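Local coordinates for protein Zn-dependent hydrolase of metallo-beta-lactamase superfamily TM0207 (PDB 1VJN) that is a putative zinc-dependent hydrolase of the metallo-beta-lactamase superfamily, whose substrate is not established, at residues K155-V160 with D187-L192; A166-P171 with K213-E218. All coordinates share one frame; numbering follows the deposited sequence.

Contact 1. Residues K155-V160 with D187-L192; sequences KEAKEV and DDFLKL
Apolar contacts carry this meeting of helix 154-163 with the short helix 187-190 and the turn that follows it; no hydrogen bond passes between the two segments. Phe189 has CG anti to its backbone N (chi1 -177°), which carries the outer ring up to helix 154-163. Its corner atom CE1 lies 3.7 Å from Ala157 CB, an oblique approach. Phe189 CE1 is also 3.8 Å from Lys158 N, which lies at the ring edge, in its plane. Leu192 fills the neighbouring position: its branch CD1 reaches the backbone of Lys155, 3.9 Å from Lys155 N, and the two side chains cross at about a right angle. The extended chain of Lys155 otherwise leads outward.

The aliphatic part of Lys158 crosses Leu192 obliquely. Its chain runs straight from the backbone to CE, laying CD 3.9 Å from Leu192 CB, while CE comes to 3.3 Å from Leu192 O. A bend at chi4 (-45°) then turns the ammonium group, and NZ forms a salt bridge with Asp162, one turn further along its own helix.

Phe193 meets the Phe189 ring edge-to-face, and Pro154 touches both Phe189 and Leu192. Ile169 and Pro171 of strand 168-172 pack against Phe189, so its ring lies between helix 154-163 and the sheet.

Contact 2. Residues A166-P171 with K213-E218; sequences AKVIIP and KVVVME
Ile170 and Met217, a selenomethionine, cross obliquely at the apolar centre, with Ile170 CG2 4.0 Å from Met217 CG. CG anti to the carbonyl carbon and an extended chi2 (-165°) put Met217 SE 4.2 Å from both CG2 and CD1 of Ile170; the bend at chi3 turns only the terminal CE. On this face Val168 CG1 also faces Val215 CG2, and Leu203 of strand 202-205, from the other sheet, packs on Val168, Ile170 and Met217. The other face carries Ile169, whose CB lies 4.2 Å from Val214 CG2, and Pro171, whose ring touches Val214 and Val216 and abuts Val215 O through CD at 3.3 Å.

These are neighbouring parallel strands in one of the two mixed sheets of the metallo-hydrolase/oxidoreductase fold, a sandwich flanked by helices; strand 141-145 flanks 168-172 on its other side.

Three backbone hydrogen bonds form the ladder. Lys213 N gives to Lys167 O at 2.8 Å from well above the carbonyl plane. Ile169 N to Lys213 O and Val215 N to Ile169 O are both 2.9 Å and nearly straight (168° at the hydrogen), but Ile169 N stands above the carbonyl plane of Lys213 while Val215 N lies in that of Ile169. Beyond this ladder a water takes over, donating to Pro171 O and accepting from Met217 N at 3.0 Å.

From the N terminus, helix 154-163 comes first and leads directly into strand 168-172; helix 187-190 follows, and strand 213-216 comes near the C terminus. Contact 1 closes the loop from 160 to 187, which contains strand 168-172, and contact 2 closes the one from 171 to 213, which contains helix 187-190. The two loops therefore cross rather than nest. The centres of the two contacts lie about 11 Å apart, and the short helix joins them: Leu190 CD2 sits 3.7 Å from both Val214 CG1 and Val216 CG2. Together the contacts tie two successive helices to one face of the eight-stranded sheet, whose other face meets strand 202-205 through strand 168-172 and Met217, just after strand 213-216.

Contact 1. Residues K155-V160 with D187-L192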
loop_
_atom_site.group_PDB
_atom_site.type_symbol
_atom_site.label_atom_id
_atom_site.label_comp_id
_atom_site.label_asym_id
_atom_site.label_seq_id
_atom_site.Cartn_x
_atom_site.Cartn_y
_atom_site.Cartn_z
ATOM N N LYS A 155 -3.270 -11.792 11.756
ATOM C CA LYS A 155 -4.060 -12.853 11.215
ATOM C C LYS A 155 -5.101 -12.347 10.232
ATOM O O LYS A 155 -5.348 -12.971 9.214
ATOM C CB LYS A 155 -4.716 -13.638 12.335
ATOM C CG LYS A 155 -3.705 -14.250 13.319
ATOM C CD LYS A 155 -4.397 -15.211 14.321
ATOM C CE LYS A 155 -3.379 -16.203 14.987
ATOM N NZ LYS A 155 -4.039 -17.321 15.786
ATOM N N GLU A 156 -5.709 -11.197 10.520
ATOM C CA GLU A 156 -6.684 -10.626 9.620
ATOM C C GLU A 156 -5.974 -10.151 8.350
ATOM O O GLU A 156 -6.562 -10.180 7.287
ATOM C CB GLU A 156 -7.372 -9.421 10.252
ATOM C CG GLU A 156 -8.293 -9.748 11.419
ATOM C CD GLU A 156 -8.652 -8.493 12.212
ATOM O OE1 GLU A 156 -7.734 -7.809 12.777
ATOM O OE2 GLU A 156 -9.844 -8.192 12.258
ATOM N N ALA A 157 -4.726 -9.679 8.457
ATOM C CA ALA A 157 -4.007 -9.245 7.240
ATOM C C ALA A 157 -3.722 -10.415 6.316
ATOM O O ALA A 157 -3.855 -10.289 5.091
ATOM C CB ALA A 157 -2.747 -8.531 7.575
ATOM N N LYS A 158 -3.329 -11.549 6.868
ATOM C CA LYS A 158 -3.128 -12.746 6.035
ATOM C C LYS A 158 -4.452 -13.192 5.376
ATOM O O LYS A 158 -4.461 -13.650 4.242
ATOM C CB LYS A 158 -2.544 -13.920 6.833
ATOM C CG LYS A 158 -2.095 -15.083 5.962
ATOM C CD LYS A 158 -1.474 -16.208 6.802
ATOM C CE LYS A 158 -1.005 -17.377 5.944
ATOM N NZ LYS A 158 -2.039 -17.706 4.937
ATOM N N GLU A 159 -5.551 -13.097 6.112
ATOM C CA GLU A 159 -6.884 -13.454 5.584
ATOM C C GLU A 159 -7.258 -12.589 4.349
ATOM O O GLU A 159 -7.682 -13.098 3.293
ATOM C CB GLU A 159 -7.884 -13.285 6.708
ATOM C CG GLU A 159 -9.214 -13.953 6.504
ATOM C CD GLU A 159 -10.145 -13.786 7.708
ATOM O OE1 GLU A 159 -9.655 -13.587 8.863
ATOM O OE2 GLU A 159 -11.387 -13.853 7.484
ATOM N N VAL A 160 -7.029 -11.292 4.488
ATOM C CA VAL A 160 -7.191 -10.337 3.398
ATOM C C VAL A 160 -6.233 -10.639 2.253
ATOM O O VAL A 160 -6.625 -10.648 1.089
ATOM C CB VAL A 160 -6.983 -8.871 3.892
ATOM C CG1 VAL A 160 -6.892 -7.897 2.750
ATOM C CG2 VAL A 160 -8.124 -8.443 4.796
ATOM N N ASP A 187 7.148 -9.094 13.223
ATOM C CA ASP A 187 7.428 -10.517 13.454
ATOM C C ASP A 187 6.164 -11.349 13.706
ATOM O O ASP A 187 6.137 -12.530 13.365
ATOM C CB ASP A 187 8.388 -10.688 14.633
ATOM C CG ASP A 187 9.828 -10.225 14.319
ATOM O OD1 ASP A 187 10.143 -9.801 13.167
ATOM O OD2 ASP A 187 10.727 -10.262 15.202
ATOM N N ASP A 188 5.109 -10.742 14.285
ATOM C CA ASP A 188 3.838 -11.459 14.501
ATOM C C ASP A 188 3.131 -11.816 13.208
ATOM O O ASP A 188 2.405 -12.777 13.126
ATOM C CB ASP A 188 2.868 -10.616 15.338
ATOM C CG ASP A 188 3.284 -10.512 16.786
ATOM O OD1 ASP A 188 4.401 -10.950 17.147
ATOM O OD2 ASP A 188 2.554 -9.989 17.646
ATOM N N PHE A 189 3.295 -11.006 12.195
ATOM C CA PHE A 189 2.786 -11.337 10.872
ATOM C C PHE A 189 3.696 -12.348 10.186
ATOM O O PHE A 189 3.234 -13.332 9.593
ATOM C CB PHE A 189 2.683 -10.042 10.107
ATOM C CG PHE A 189 2.120 -10.165 8.733
ATOM C CD1 PHE A 189 0.816 -10.555 8.531
ATOM C CD2 PHE A 189 2.902 -9.805 7.620
ATOM C CE1 PHE A 189 0.295 -10.625 7.270
ATOM C CE2 PHE A 189 2.383 -9.888 6.348
ATOM C CZ PHE A 189 1.084 -10.283 6.164
ATOM N N LEU A 190 5.004 -12.145 10.275
ATOM C CA LEU A 190 5.957 -13.029 9.567
ATOM C C LEU A 190 5.860 -14.495 9.984
ATOM O O LEU A 190 6.068 -15.397 9.171
ATOM C CB LEU A 190 7.407 -12.553 9.760
ATOM C CG LEU A 190 7.687 -11.119 9.328
ATOM C CD1 LEU A 190 9.170 -10.752 9.532
ATOM C CD2 LEU A 190 7.269 -10.890 7.893
ATOM N N LYS A 191 5.582 -14.739 11.258
ATOM C CA LYS A 191 5.442 -16.098 11.751
ATOM C C LYS A 191 4.285 -16.889 11.096
ATOM O O LYS A 191 4.215 -18.099 11.224
ATOM C CB LYS A 191 5.343 -16.136 13.286
ATOM C CG LYS A 191 4.215 -15.312 13.892
ATOM C CD LYS A 191 3.471 -16.027 15.032
ATOM C CE LYS A 191 4.373 -16.450 16.193
ATOM N NZ LYS A 191 3.675 -17.458 17.095
ATOM N N LEU A 192 3.416 -16.218 10.345
ATOM C CA LEU A 192 2.275 -16.878 9.732
ATOM C C LEU A 192 2.580 -17.421 8.354
ATOM O O LEU A 192 1.721 -18.044 7.728
ATOM C CB LEU A 192 1.106 -15.886 9.658
ATOM C CG LEU A 192 0.641 -15.316 11.008
ATOM C CD1 LEU A 192 -0.440 -14.230 10.773
ATOM C CD2 LEU A 192 0.137 -16.420 11.975
#

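Contact 2. Residues A166-P171 with K213-E218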
loop_
_atom_site.group_PDB
_atom_site.type_symbol
_atom_site.label_atom_id
_atom_site.label_comp_id
_atom_site.label_asym_id
_atom_site.label_seq_id
_atom_site.Cartn_x
_atom_site.Cartn_y
_atom_site.Cartn_z
ATOM N N ALA A 166 -3.044 -12.366 -3.111
ATOM C CA ALA A 166 -1.838 -11.503 -3.206
ATOM C C ALA A 166 -0.577 -12.349 -3.330
ATOM O O ALA A 166 -0.434 -13.357 -2.634
ATOM C CB ALA A 166 -1.709 -10.632 -1.974
ATOM N N LYS A 167 0.347 -11.912 -4.178
ATOM C CA LYS A 167 1.609 -12.604 -4.372
ATOM C C LYS A 167 2.705 -11.939 -3.539
ATOM O O LYS A 167 3.132 -12.498 -2.535
ATOM C CB LYS A 167 1.973 -12.603 -5.855
ATOM C CG LYS A 167 0.952 -13.250 -6.738
ATOM C CD LYS A 167 0.836 -14.732 -6.411
ATOM C CE LYS A 167 -0.374 -15.373 -7.103
ATOM N NZ LYS A 167 -1.127 -16.276 -6.170
ATOM N N VAL A 168 3.168 -10.762 -3.958
ATOM C CA VAL A 168 4.077 -9.989 -3.140
ATOM C C VAL A 168 3.253 -9.297 -2.110
ATOM O O VAL A 168 2.294 -8.599 -2.446
ATOM C CB VAL A 168 4.845 -8.955 -3.928
ATOM C CG1 VAL A 168 5.635 -8.014 -2.978
ATOM C CG2 VAL A 168 5.790 -9.654 -4.898
ATOM N N ILE A 169 3.595 -9.525 -0.844
ATOM C CA ILE A 169 2.923 -8.895 0.277
ATOM C C ILE A 169 3.896 -8.011 1.083
ATOM O O ILE A 169 4.907 -8.514 1.604
ATOM C CB ILE A 169 2.339 -9.972 1.214
ATOM C CG1 ILE A 169 1.218 -10.770 0.538
ATOM C CG2 ILE A 169 1.814 -9.297 2.441
ATOM C CD1 ILE A 169 0.877 -12.105 1.231
ATOM N N ILE A 170 3.587 -6.720 1.222
ATOM C CA ILE A 170 4.449 -5.849 1.967
ATOM C C ILE A 170 3.672 -5.331 3.170
ATOM O O ILE A 170 2.696 -4.582 2.996
ATOM C CB ILE A 170 4.977 -4.692 1.079
ATOM C CG1 ILE A 170 5.788 -5.224 -0.123
ATOM C CG2 ILE A 170 5.788 -3.702 1.895
ATOM C CD1 ILE A 170 5.890 -4.285 -1.313
ATOM N N PRO A 171 4.067 -5.743 4.389
ATOM C CA PRO A 171 3.382 -5.239 5.609
ATOM C C PRO A 171 3.742 -3.765 5.909
ATOM O O PRO A 171 4.839 -3.270 5.547
ATOM C CB PRO A 171 3.932 -6.132 6.738
ATOM C CG PRO A 171 5.320 -6.595 6.229
ATOM C CD PRO A 171 5.176 -6.693 4.709
ATOM N N LYS A 213 5.339 -14.076 -1.865
ATOM C CA LYS A 213 6.508 -13.732 -1.065
ATOM C C LYS A 213 6.190 -12.522 -0.193
ATOM O O LYS A 213 5.750 -11.488 -0.694
ATOM C CB LYS A 213 7.687 -13.409 -1.961
ATOM C CG LYS A 213 9.037 -13.424 -1.251
ATOM C CD LYS A 213 10.189 -13.267 -2.265
ATOM C CE LYS A 213 10.001 -12.070 -3.248
ATOM N NZ LYS A 213 11.194 -11.777 -4.115
ATOM N N VAL A 214 6.400 -12.674 1.105
ATOM C CA VAL A 214 6.315 -11.566 2.020
ATOM C C VAL A 214 7.657 -10.792 2.004
ATOM O O VAL A 214 8.734 -11.375 2.173
ATOM C CB VAL A 214 5.948 -12.073 3.419
ATOM C CG1 VAL A 214 5.968 -10.931 4.403
ATOM C CG2 VAL A 214 4.583 -12.727 3.399
ATOM N N VAL A 215 7.589 -9.496 1.729
ATOM C CA VAL A 215 8.769 -8.638 1.635
ATOM C C VAL A 215 8.651 -7.536 2.671
ATOM O O VAL A 215 7.714 -6.722 2.607
ATOM C CB VAL A 215 8.921 -8.011 0.250
ATOM C CG1 VAL A 215 10.086 -6.977 0.233
ATOM C CG2 VAL A 215 9.159 -9.085 -0.781
ATOM N N VAL A 216 9.615 -7.513 3.588
ATOM C CA VAL A 216 9.721 -6.531 4.644
ATOM C C VAL A 216 10.730 -5.487 4.184
ATOM O O VAL A 216 11.904 -5.794 3.975
ATOM C CB VAL A 216 10.231 -7.158 5.970
ATOM C CG1 VAL A 216 10.219 -6.133 7.092
ATOM C CG2 VAL A 216 9.387 -8.321 6.362
HETATM N N MSE A 217 10.266 -4.268 3.999
HETATM C CA MSE A 217 11.118 -3.140 3.598
HETATM C C MSE A 217 11.564 -2.395 4.839
HETATM O O MSE A 217 11.053 -2.631 5.919
HETATM C CB MSE A 217 10.345 -2.203 2.659
HETATM C CG MSE A 217 9.656 -2.948 1.537
HETATM SE SE MSE A 217 9.011 -1.864 0.015
HETATM C CE MSE A 217 10.739 -1.074 -0.601
ATOM N N GLU A 218 12.524 -1.499 4.651
ATOM C CA GLU A 218 13.184 -0.747 5.715
ATOM C C GLU A 218 13.569 0.629 5.183
ATOM O O GLU A 218 14.147 0.723 4.112
ATOM C CB GLU A 218 14.467 -1.469 6.175
ATOM C CG GLU A 218 15.135 -0.797 7.359
ATOM C CD GLU A 218 16.594 -1.184 7.531
ATOM O OE1 GLU A 218 16.858 -2.379 7.798
ATOM O OE2 GLU A 218 17.468 -0.283 7.418
HETATM O O HOH W 1 7.684 -3.705 5.324
#